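Local coordinates for protein glutaredoxin 2 (Salmonella enterica subsp. enterica serovar Typhimurium, PDB 3IR4) that probably acts as a glutathione-dependent thiol-disulfide oxidoreductase, binding glutathione between a thioredoxin-like domain and a helical C-terminal domain of the glutathione S-transferase type, at residues K17-F22 / T208-L213; V33-D38 / P119-Y124; G83-A88 / L171-I176; N101-P106 / G145-I150. All blocks are in the same frame, centred on the assembly; numbering follows the deposited sequence.

Interaction 1: K17-F22 / T208-L213; sequences KARMIF and TQINLL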
# COMPACT_ATOMS: atom_id res chain seq x y z
N LYS A 17 0.82 3.34 3.05
CA LYS A 17 1.67 3.57 4.22
C LYS A 17 1.34 4.92 4.87
O LYS A 17 1.16 5.03 6.07
CB LYS A 17 3.16 3.52 3.86
CG LYS A 17 3.61 2.15 3.39
CD LYS A 17 5.06 2.11 2.98
CE LYS A 17 5.35 0.89 2.19
NZ LYS A 17 6.78 0.67 1.91
N ALA A 18 1.28 5.96 4.03
CA ALA A 18 1.03 7.32 4.47
C ALA A 18 -0.34 7.49 5.11
O ALA A 18 -0.50 8.34 5.96
CB ALA A 18 1.20 8.31 3.33
N ARG A 19 -1.32 6.70 4.70
CA ARG A 19 -2.65 6.74 5.27
C ARG A 19 -2.77 6.00 6.60
O ARG A 19 -3.70 6.27 7.36
CB ARG A 19 -3.64 6.10 4.29
CG ARG A 19 -3.85 6.94 3.07
CD ARG A 19 -4.64 6.18 2.02
NE ARG A 19 -5.98 5.93 2.53
CZ ARG A 19 -6.89 5.16 1.96
NH1 ARG A 19 -6.61 4.53 0.83
NH2 ARG A 19 -8.08 5.02 2.52
N MSE A 20 -1.90 5.03 6.85
CA MSE A 20 -2.10 4.17 8.00
C MSE A 20 -2.13 4.85 9.36
O MSE A 20 -2.97 4.54 10.17
CB MSE A 20 -1.07 3.03 8.04
CG MSE A 20 -1.27 2.02 6.93
SE MSE A 20 0.13 0.69 6.85
CE MSE A 20 -0.28 -0.29 8.45
N ILE A 21 -1.19 5.76 9.63
CA ILE A 21 -1.13 6.37 10.96
C ILE A 21 -2.36 7.23 11.20
O ILE A 21 -2.85 7.32 12.33
CB ILE A 21 0.18 7.16 11.22
CG1 ILE A 21 1.39 6.23 11.22
CG2 ILE A 21 0.11 7.95 12.56
CD1 ILE A 21 1.46 5.22 12.30
N PHE A 22 -2.87 7.90 10.16
CA PHE A 22 -4.09 8.68 10.32
C PHE A 22 -5.20 7.79 10.86
O PHE A 22 -5.96 8.16 11.75
CB PHE A 22 -4.51 9.34 9.02
CG PHE A 22 -3.62 10.47 8.60
CD1 PHE A 22 -3.77 11.74 9.13
CD2 PHE A 22 -2.61 10.27 7.66
CE1 PHE A 22 -2.97 12.78 8.74
CE2 PHE A 22 -1.80 11.33 7.27
CZ PHE A 22 -2.00 12.59 7.81
N THR A 208 -6.82 0.74 10.54
CA THR A 208 -6.22 1.80 9.71
C THR A 208 -7.25 2.58 8.90
O THR A 208 -6.91 3.60 8.33
CB THR A 208 -5.17 1.27 8.73
OG1 THR A 208 -5.81 0.41 7.77
CG2 THR A 208 -3.99 0.60 9.42
N GLN A 209 -8.52 2.14 8.86
CA GLN A 209 -9.54 2.83 8.03
C GLN A 209 -9.17 2.77 6.56
O GLN A 209 -9.37 3.75 5.82
CB GLN A 209 -9.78 4.28 8.46
CG GLN A 209 -10.32 4.45 9.86
CD GLN A 209 -11.79 4.10 10.02
OE1 GLN A 209 -12.44 3.60 9.12
NE2 GLN A 209 -12.31 4.37 11.20
N ILE A 210 -8.59 1.66 6.13
CA ILE A 210 -8.21 1.48 4.72
C ILE A 210 -8.88 0.21 4.24
O ILE A 210 -8.76 -0.84 4.85
CB ILE A 210 -6.68 1.40 4.56
CG1 ILE A 210 -6.00 2.68 5.04
CG2 ILE A 210 -6.32 1.05 3.11
CD1 ILE A 210 -4.50 2.58 5.26
N ASN A 211 -9.59 0.32 3.13
CA ASN A 211 -10.35 -0.79 2.59
C ASN A 211 -9.52 -1.88 1.99
O ASN A 211 -8.50 -1.65 1.37
CB ASN A 211 -11.30 -0.26 1.49
CG ASN A 211 -10.57 0.23 0.21
OD1 ASN A 211 -9.58 1.00 0.25
ND2 ASN A 211 -11.08 -0.16 -0.92
N LEU A 212 -10.00 -3.11 2.14
CA LEU A 212 -9.47 -4.23 1.37
C LEU A 212 -10.16 -4.19 -0.01
O LEU A 212 -11.18 -3.52 -0.20
CB LEU A 212 -9.71 -5.54 2.06
CG LEU A 212 -9.05 -5.65 3.43
CD1 LEU A 212 -9.40 -6.99 4.05
CD2 LEU A 212 -7.56 -5.47 3.37
N LEU A 213 -9.59 -4.93 -0.94
CA LEU A 213 -10.01 -4.88 -2.36
C LEU A 213 -10.71 -6.13 -2.85
O LEU A 213 -10.94 -6.29 -4.05
CB LEU A 213 -8.76 -4.65 -3.21
CG LEU A 213 -7.88 -3.45 -2.81
CD1 LEU A 213 -6.61 -3.41 -3.65
CD2 LEU A 213 -8.64 -2.13 -2.87
O HOH W 1 -6.39 6.02 7.17
O HOH W 2 -9.10 3.52 -0.48
O HOH W 3 -10.41 3.17 2.47
O HOH W 4 -10.32 6.17 4.89
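M20 on helix 13-25 and T208 at the end of helix 195-208 bring the two backbones together, their CA atoms 5.1 Å apart, where the chain leaves the second helix through a Schellman motif at Q209 (phi 62°). The contact joins the thioredoxin-like half of the glutaredoxin to the tail of its helical domain. I210, the first apolar residue past the motif, packs against both R19 and M20. Its CD1 lies 3.7 Å from CG of M20, a selenomethionine here, and the two side chains meet nearly at a right angle. T208 and M20 instead run side by side, the methyl CG2 of T208 3.9 Å from CE of M20. A threonine suits this spot because its methyl faces the apolar partner while OG1 bonds back to the carbonyl of M204 in its own helix.

Direct hydrogen bonds across the contact are absent, and water supplies the polar link. One molecule donates to both R19 O and T208 O. R19 has two conformers; in the one described here its CB rests on I210 CD1, the chain bends at chi3 (65°), which places NE, and the guanidinium lies with one face over I210 CG1, 3.8 Å from that plane and toward its rim. In this conformer a second water joins NH1 to N211 OD1, and a third accepts from R19 NH2 and from the backbone N of N211, each bond 3.0 Å long.

Interaction 2: V33-D38 / P119-Y124; sequences VLQNDD and PAARQY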
# COMPACT_ATOMS: atom_id res chain seq x y z
N VAL A 33 -7.21 11.85 -4.53
CA VAL A 33 -6.62 10.95 -5.49
C VAL A 33 -6.35 11.71 -6.78
O VAL A 33 -7.27 12.33 -7.33
CB VAL A 33 -7.55 9.77 -5.79
CG1 VAL A 33 -6.87 8.87 -6.83
CG2 VAL A 33 -7.88 8.97 -4.55
N LEU A 34 -5.11 11.72 -7.21
CA LEU A 34 -4.71 12.35 -8.44
C LEU A 34 -4.81 11.40 -9.61
O LEU A 34 -4.59 10.20 -9.46
CB LEU A 34 -3.26 12.83 -8.31
CG LEU A 34 -3.01 13.90 -7.26
CD1 LEU A 34 -1.51 14.21 -7.16
CD2 LEU A 34 -3.83 15.15 -7.60
N GLN A 35 -5.12 11.92 -10.79
CA GLN A 35 -5.06 11.10 -12.00
C GLN A 35 -3.64 10.61 -12.21
O GLN A 35 -2.67 11.34 -12.01
CB GLN A 35 -5.53 11.85 -13.25
CG GLN A 35 -6.99 12.23 -13.20
CD GLN A 35 -7.87 11.00 -13.08
OE1 GLN A 35 -8.44 10.73 -12.01
NE2 GLN A 35 -7.92 10.20 -14.14
N ASN A 36 -3.52 9.35 -12.67
CA ASN A 36 -2.19 8.77 -12.79
C ASN A 36 -1.29 9.45 -13.81
O ASN A 36 -0.07 9.37 -13.68
CB ASN A 36 -2.30 7.28 -13.08
CG ASN A 36 -1.01 6.52 -12.79
OD1 ASN A 36 -0.38 5.99 -13.71
ND2 ASN A 36 -0.61 6.45 -11.52
N ASP A 37 -1.89 10.12 -14.79
CA ASP A 37 -1.13 10.86 -15.80
C ASP A 37 -0.94 12.35 -15.47
O ASP A 37 -0.42 13.08 -16.29
CB ASP A 37 -1.78 10.70 -17.20
CG ASP A 37 -3.21 11.24 -17.29
OD1 ASP A 37 -3.72 11.41 -18.44
OD2 ASP A 37 -3.84 11.47 -16.24
N ASP A 38 -1.31 12.77 -14.26
CA ASP A 38 -1.22 14.18 -13.91
C ASP A 38 0.16 14.52 -13.38
O ASP A 38 0.50 14.25 -12.25
CB ASP A 38 -2.30 14.53 -12.88
CG ASP A 38 -2.26 15.97 -12.41
OD1 ASP A 38 -1.41 16.75 -12.88
OD2 ASP A 38 -3.11 16.29 -11.57
N PRO A 119 -9.74 7.12 -19.53
CA PRO A 119 -8.98 6.26 -20.41
C PRO A 119 -7.52 6.68 -20.57
O PRO A 119 -6.64 5.83 -20.64
CB PRO A 119 -9.75 6.38 -21.74
CG PRO A 119 -11.18 6.63 -21.30
CD PRO A 119 -11.07 7.47 -20.08
N ALA A 120 -7.25 7.97 -20.64
CA ALA A 120 -5.87 8.44 -20.81
C ALA A 120 -5.00 8.04 -19.62
O ALA A 120 -3.85 7.65 -19.80
CB ALA A 120 -5.82 9.94 -21.03
N ALA A 121 -5.51 8.19 -18.40
CA ALA A 121 -4.75 7.84 -17.21
C ALA A 121 -4.46 6.36 -17.13
O ALA A 121 -3.36 5.96 -16.79
CB ALA A 121 -5.49 8.29 -15.97
N ARG A 122 -5.43 5.54 -17.51
CA ARG A 122 -5.24 4.10 -17.48
C ARG A 122 -4.20 3.68 -18.53
O ARG A 122 -3.32 2.89 -18.24
CB ARG A 122 -6.56 3.39 -17.70
CG ARG A 122 -6.48 1.92 -17.44
CD ARG A 122 -7.85 1.23 -17.56
NE ARG A 122 -8.85 1.75 -16.64
CZ ARG A 122 -8.99 1.35 -15.38
NH1 ARG A 122 -8.23 0.41 -14.86
NH2 ARG A 122 -9.93 1.91 -14.63
N GLN A 123 -4.28 4.26 -19.74
CA GLN A 123 -3.31 3.94 -20.77
C GLN A 123 -1.90 4.34 -20.36
O GLN A 123 -0.91 3.62 -20.63
CB GLN A 123 -3.68 4.60 -22.10
CG GLN A 123 -2.66 4.28 -23.20
CD GLN A 123 -2.98 5.02 -24.47
OE1 GLN A 123 -2.31 5.99 -24.80
NE2 GLN A 123 -4.01 4.60 -25.14
N TYR A 124 -1.78 5.52 -19.74
CA TYR A 124 -0.49 6.02 -19.25
C TYR A 124 0.17 4.99 -18.32
O TYR A 124 1.35 4.68 -18.45
CB TYR A 124 -0.71 7.34 -18.51
CG TYR A 124 0.52 7.91 -17.88
CD1 TYR A 124 0.85 7.57 -16.57
CD2 TYR A 124 1.30 8.84 -18.52
CE1 TYR A 124 1.95 8.11 -15.94
CE2 TYR A 124 2.43 9.35 -17.92
CZ TYR A 124 2.75 8.98 -16.61
OH TYR A 124 3.84 9.48 -15.92
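Y124 and D37 meet with distinct first torsions: in Y124 CG is anti to the backbone N (chi1 176°), which points CG toward the loop, while in D37 CG stands between backbone N and carbonyl carbon (chi1 61°), which sets CG against the first turn of the same helix. The backbone of D37 lies on the tyrosine ring. Its CA sits over the ring centre, 3.9 Å away and 12° off the normal, a CH-pi contact, and its CB lies 3.7 Å from CG of Y124.

N36 approaches the same ring differently. Its OD1 lies in the ring plane at the edge, 3.5 Å from CD1, and the amide is steeply inclined to the ring. The carbonyl O of N36 comes near CE1 at 3.3 Å and accepts a hydrogen bond from K49 NZ. Small residues suit the helix here: the methyls of A120 and A121 let the D37 carboxylate settle against the backbone, with OD1 3.6 Å from A120 CB and OD2 equally far from A121 CB. A negative group so near a helix N terminus is probably favoured electrostatically, although no hydrogen bond spans the contact.

Y124 also touches the bound glutathione, and its OH is bonded to K128 NZ. D37 and N36 lie behind it and probably help position this wall of the pocket. The contact thus ties the loop between strand 30-33 and helix 40-46, in the thioredoxin-like domain, to the start of helix 119-133 in the helical domain.

Interaction 3: G83-A88 / L171-I176; sequences GKRNPA and LSEDDI. With SO4 (sulfate ion), chain F.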
# COMPACT_ATOMS: atom_id res chain seq x y z
N GLY A 83 7.45 -0.51 18.65
CA GLY A 83 7.98 -1.86 18.65
C GLY A 83 9.28 -2.09 17.91
O GLY A 83 9.64 -1.36 17.01
N LYS A 84 9.93 -3.19 18.28
CA LYS A 84 11.07 -3.67 17.54
C LYS A 84 10.62 -4.20 16.19
O LYS A 84 9.44 -4.51 15.97
CB LYS A 84 11.78 -4.79 18.31
CG LYS A 84 11.01 -6.11 18.41
CD LYS A 84 11.75 -7.16 19.21
CE LYS A 84 11.82 -6.87 20.67
NZ LYS A 84 10.48 -6.88 21.31
N ARG A 85 11.59 -4.28 15.31
CA ARG A 85 11.40 -4.87 14.00
C ARG A 85 12.07 -6.23 13.94
O ARG A 85 12.98 -6.51 14.70
CB ARG A 85 11.93 -3.96 12.92
CG ARG A 85 11.07 -2.71 12.90
CD ARG A 85 11.56 -1.66 12.00
NE ARG A 85 11.36 -1.99 10.60
CZ ARG A 85 11.80 -1.20 9.64
NH1 ARG A 85 12.39 -0.06 9.93
NH2 ARG A 85 11.63 -1.55 8.38
N ASN A 86 11.62 -7.07 13.03
CA ASN A 86 12.07 -8.43 12.88
C ASN A 86 12.80 -8.54 11.53
O ASN A 86 12.17 -8.39 10.47
CB ASN A 86 10.86 -9.38 12.91
CG ASN A 86 11.26 -10.83 12.80
OD1 ASN A 86 12.44 -11.14 12.58
ND2 ASN A 86 10.30 -11.74 12.95
N PRO A 87 14.11 -8.81 11.54
CA PRO A 87 14.81 -8.94 10.29
C PRO A 87 14.17 -9.96 9.33
O PRO A 87 14.29 -9.82 8.10
CB PRO A 87 16.20 -9.40 10.72
CG PRO A 87 16.38 -8.77 12.07
CD PRO A 87 15.02 -8.96 12.69
N ALA A 88 13.54 -11.01 9.87
CA ALA A 88 12.86 -12.00 9.04
C ALA A 88 11.74 -11.38 8.19
O ALA A 88 11.49 -11.82 7.06
CB ALA A 88 12.31 -13.18 9.87
N LEU A 171 3.26 -2.44 17.68
CA LEU A 171 3.26 -1.81 16.37
C LEU A 171 4.63 -1.29 16.01
O LEU A 171 5.29 -0.64 16.84
CB LEU A 171 2.26 -0.65 16.33
CG LEU A 171 1.89 -0.16 14.94
CD1 LEU A 171 0.86 -1.09 14.25
CD2 LEU A 171 1.41 1.30 15.00
N SER A 172 5.05 -1.54 14.80
CA SER A 172 6.38 -1.13 14.33
C SER A 172 6.31 -0.76 12.83
O SER A 172 5.29 -0.97 12.16
CB SER A 172 7.41 -2.24 14.51
OG SER A 172 7.21 -3.29 13.57
N GLU A 173 7.43 -0.29 12.30
CA GLU A 173 7.49 0.02 10.88
C GLU A 173 7.31 -1.25 10.04
O GLU A 173 6.96 -1.14 8.86
CB GLU A 173 8.79 0.74 10.52
CG GLU A 173 8.88 2.18 11.05
CD GLU A 173 9.27 2.30 12.52
OE1 GLU A 173 9.56 1.26 13.18
OE2 GLU A 173 9.31 3.45 13.00
N ASP A 174 7.53 -2.45 10.60
CA ASP A 174 7.22 -3.66 9.83
C ASP A 174 5.75 -3.73 9.47
O ASP A 174 5.40 -4.22 8.40
CB ASP A 174 7.64 -4.93 10.56
CG ASP A 174 9.16 -5.14 10.60
OD1 ASP A 174 9.89 -4.48 9.84
OD2 ASP A 174 9.58 -6.04 11.38
N ASP A 175 4.86 -3.25 10.33
CA ASP A 175 3.43 -3.19 10.03
C ASP A 175 3.15 -2.23 8.87
O ASP A 175 2.31 -2.48 8.01
CB ASP A 175 2.62 -2.77 11.25
CG ASP A 175 2.72 -3.78 12.35
OD1 ASP A 175 2.14 -4.87 12.17
OD2 ASP A 175 3.39 -3.52 13.37
N ILE A 176 3.86 -1.10 8.90
CA ILE A 176 3.73 -0.09 7.86
C ILE A 176 4.12 -0.68 6.51
O ILE A 176 3.47 -0.43 5.50
CB ILE A 176 4.56 1.16 8.19
CG1 ILE A 176 4.14 1.78 9.54
CG2 ILE A 176 4.47 2.15 7.05
CD1 ILE A 176 2.71 2.32 9.60
S SO4 F . 12.81 1.58 6.72
O1 SO4 F . 13.49 1.73 8.02
O2 SO4 F . 12.87 0.13 6.40
O3 SO4 F . 11.44 2.04 6.89
O4 SO4 F . 13.58 2.32 5.73
O HOH W 5 8.44 1.00 15.78
O HOH W 6 10.61 -4.03 7.10
O HOH W 7 12.33 -5.67 9.63
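R85 and D174 bury the most surface in this contact, followed by G83. The carboxylate of D174 grips the other segment with both oxygens. OD1 receives NE of R85 in a salt bridge of 3.0 Å; the bond is almost straight (178°), yet the donor comes from above the carboxylate plane. OD2 takes the backbone N of N86 at 2.8 Å on its syn side. Two waters add bonds to OD1, and N168 ND2 adds one to OD2, so this buried acid is amply satisfied and its charged form is probably favoured.

R85 bends at chi3 (72°), which places NE near OD1; the guanidinium lies with one face over E173 CB, 3.5 Å from the plane. NH1 and NH2 point instead to a sulfate ion, probably from the crystallisation liquor, which H177 also binds. E173 OE2 is bonded to H70, and its OE1 reaches G83 O through a water.

G83 suits its place because a side chain here would run into L171 O, to which its N donates at 2.8 Å. S172 CB packs against the carbonyl O of K84 at 3.4 Å.

N86 is the N-cap of helix 87-97, its OD1 accepting from A88 N. S172 and D175 form the capping box of helix 173-185: S172 OG takes D174 N, and D175 OD2 takes S172 N. Such a Ser-X-X-Asp box opens the corresponding core helix in glutathione S-transferases.

Interaction 4: N101-P106 / G145-I150; sequences NQLLLP and GLIKKI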
# COMPACT_ATOMS: atom_id res chain seq x y z
N ASN A 101 4.64 -7.94 -8.25
CA ASN A 101 4.08 -7.03 -9.21
C ASN A 101 3.62 -7.76 -10.48
O ASN A 101 2.81 -7.20 -11.22
CB ASN A 101 4.99 -5.88 -9.54
CG ASN A 101 4.80 -4.73 -8.61
OD1 ASN A 101 3.81 -4.69 -7.87
ND2 ASN A 101 5.68 -3.75 -8.68
N GLN A 102 4.10 -8.98 -10.73
CA GLN A 102 3.59 -9.74 -11.86
C GLN A 102 2.12 -10.11 -11.63
O GLN A 102 1.41 -10.33 -12.59
CB GLN A 102 4.43 -10.95 -12.14
CG GLN A 102 5.81 -10.58 -12.62
CD GLN A 102 6.59 -11.75 -13.17
OE1 GLN A 102 6.32 -12.91 -12.88
NE2 GLN A 102 7.59 -11.44 -13.97
N LEU A 103 1.69 -10.23 -10.38
CA LEU A 103 0.29 -10.38 -10.04
C LEU A 103 -0.42 -9.02 -9.99
O LEU A 103 -1.55 -8.87 -10.46
CB LEU A 103 0.13 -11.08 -8.68
CG LEU A 103 0.44 -12.56 -8.63
CD1 LEU A 103 0.47 -13.01 -7.19
CD2 LEU A 103 -0.63 -13.37 -9.45
N LEU A 104 0.21 -8.05 -9.35
CA LEU A 104 -0.50 -6.81 -9.04
C LEU A 104 -0.69 -5.84 -10.19
O LEU A 104 -1.78 -5.34 -10.39
CB LEU A 104 0.15 -6.08 -7.84
CG LEU A 104 0.16 -6.86 -6.53
CD1 LEU A 104 0.96 -6.07 -5.46
CD2 LEU A 104 -1.23 -7.16 -6.05
N LEU A 105 0.37 -5.53 -10.93
CA LEU A 105 0.26 -4.47 -11.93
C LEU A 105 -0.79 -4.75 -12.99
O LEU A 105 -1.56 -3.84 -13.32
CB LEU A 105 1.63 -4.15 -12.54
CG LEU A 105 2.74 -3.69 -11.55
CD1 LEU A 105 4.01 -3.47 -12.32
CD2 LEU A 105 2.34 -2.46 -10.75
N PRO A 106 -0.86 -5.98 -13.53
CA PRO A 106 -1.88 -6.21 -14.54
C PRO A 106 -3.29 -6.06 -13.99
O PRO A 106 -4.20 -5.70 -14.73
CB PRO A 106 -1.61 -7.65 -14.99
CG PRO A 106 -0.20 -7.91 -14.68
CD PRO A 106 0.02 -7.16 -13.39
N GLY A 145 0.67 -20.26 -11.33
CA GLY A 145 1.94 -20.48 -10.66
C GLY A 145 2.29 -19.37 -9.67
O GLY A 145 2.82 -19.62 -8.60
N LEU A 146 1.99 -18.12 -10.03
CA LEU A 146 2.28 -16.99 -9.16
C LEU A 146 1.42 -17.06 -7.90
O LEU A 146 1.89 -16.75 -6.81
CB LEU A 146 2.05 -15.67 -9.90
CG LEU A 146 3.08 -15.34 -10.97
CD1 LEU A 146 2.56 -14.26 -11.91
CD2 LEU A 146 4.38 -14.88 -10.34
N ILE A 147 0.15 -17.43 -8.07
CA ILE A 147 -0.77 -17.58 -6.93
C ILE A 147 -0.29 -18.68 -5.99
O ILE A 147 -0.34 -18.54 -4.74
CB ILE A 147 -2.22 -17.84 -7.43
CG1 ILE A 147 -2.79 -16.55 -8.05
CG2 ILE A 147 -3.11 -18.39 -6.30
CD1 ILE A 147 -4.04 -16.72 -8.91
N LYS A 148 0.20 -19.78 -6.55
CA LYS A 148 0.74 -20.83 -5.70
C LYS A 148 1.98 -20.35 -4.94
O LYS A 148 2.19 -20.69 -3.78
CB LYS A 148 1.06 -22.06 -6.57
CG LYS A 148 1.60 -23.27 -5.80
CD LYS A 148 1.89 -24.46 -6.72
CE LYS A 148 2.35 -25.67 -5.93
NZ LYS A 148 1.24 -26.25 -5.14
N LYS A 149 2.82 -19.56 -5.62
CA LYS A 149 4.02 -18.98 -4.99
C LYS A 149 3.66 -18.09 -3.82
O LYS A 149 4.21 -18.25 -2.73
CB LYS A 149 4.88 -18.16 -5.98
CG LYS A 149 5.87 -18.95 -6.87
CD LYS A 149 6.57 -18.03 -7.89
CE LYS A 149 7.32 -16.90 -7.23
NZ LYS A 149 8.38 -17.43 -6.34
N ILE A 150 2.74 -17.16 -4.01
CA ILE A 150 2.39 -16.30 -2.89
C ILE A 150 1.73 -17.13 -1.77
O ILE A 150 1.94 -16.87 -0.60
CB ILE A 150 1.63 -15.05 -3.36
CG1 ILE A 150 1.48 -14.06 -2.20
CG2 ILE A 150 0.29 -15.42 -3.94
CD1 ILE A 150 2.79 -13.62 -1.52
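L103 and L146 form the apolar centre where helix 101-108 crosses helix 143-160. The short axes come within 10.2 Å of each other at a signed angle of -119°, so the contact is confined to about one turn of each helix. The two leucines slide past one another in opposite directions, and CD2 of L103 rests 3.6 Å from CB of L146. The same methyl lies 4.1 Å from CG1 of I147, and the side chains of L103 and I147 cross at about a right angle. The other branch of L103, CD1, turns toward CG2 of I150, though I150 adopts two conformers and that looser touch is less certain. A leucine suits this place because its forked end meets residues on successive turns: CD2 takes L146 and I147, CD1 the position of I150.

A second group of contacts is mixed in character. Q102 lies across L146 at about a right angle, with its CB 3.8 Å from CD1. Glutamine fits this less buried margin: its methylene CB covers the leucine and its amide oxygen OE1 lies against CD2. No hydrogen bond crosses the interface.

P106 has no N-H to bond the preceding turn and kinks its helix just past the contact, and the carbonyl of L103 accepts a bond from R107 NH1. This apolar helix-helix contact lies within the all-helical C-terminal domain, of the glutathione S-transferase type.

In the fold
Following the chain from the N terminus, interaction 1 starts first and closes last: helix 13-25 meets the segment after helix 195-208, so its loop encloses the other three contacts. Interaction 2 opens next, leaving the thioredoxin-like sheet, and closes on helix 119-133. Before it closes, interactions 3 and 4 have begun, and it crosses both. Interaction 4 is nested within interaction 3. Interactions 1 and 2 tie the thioredoxin-like half to the helical domain; interaction 3 ties the segment leading into helix 87-97 to the start of helix 173-185, and interaction 4 joins two helices of the helical domain. Interactions 1 and 3 touch, K17 CG lying 3.3 Å from I176 O.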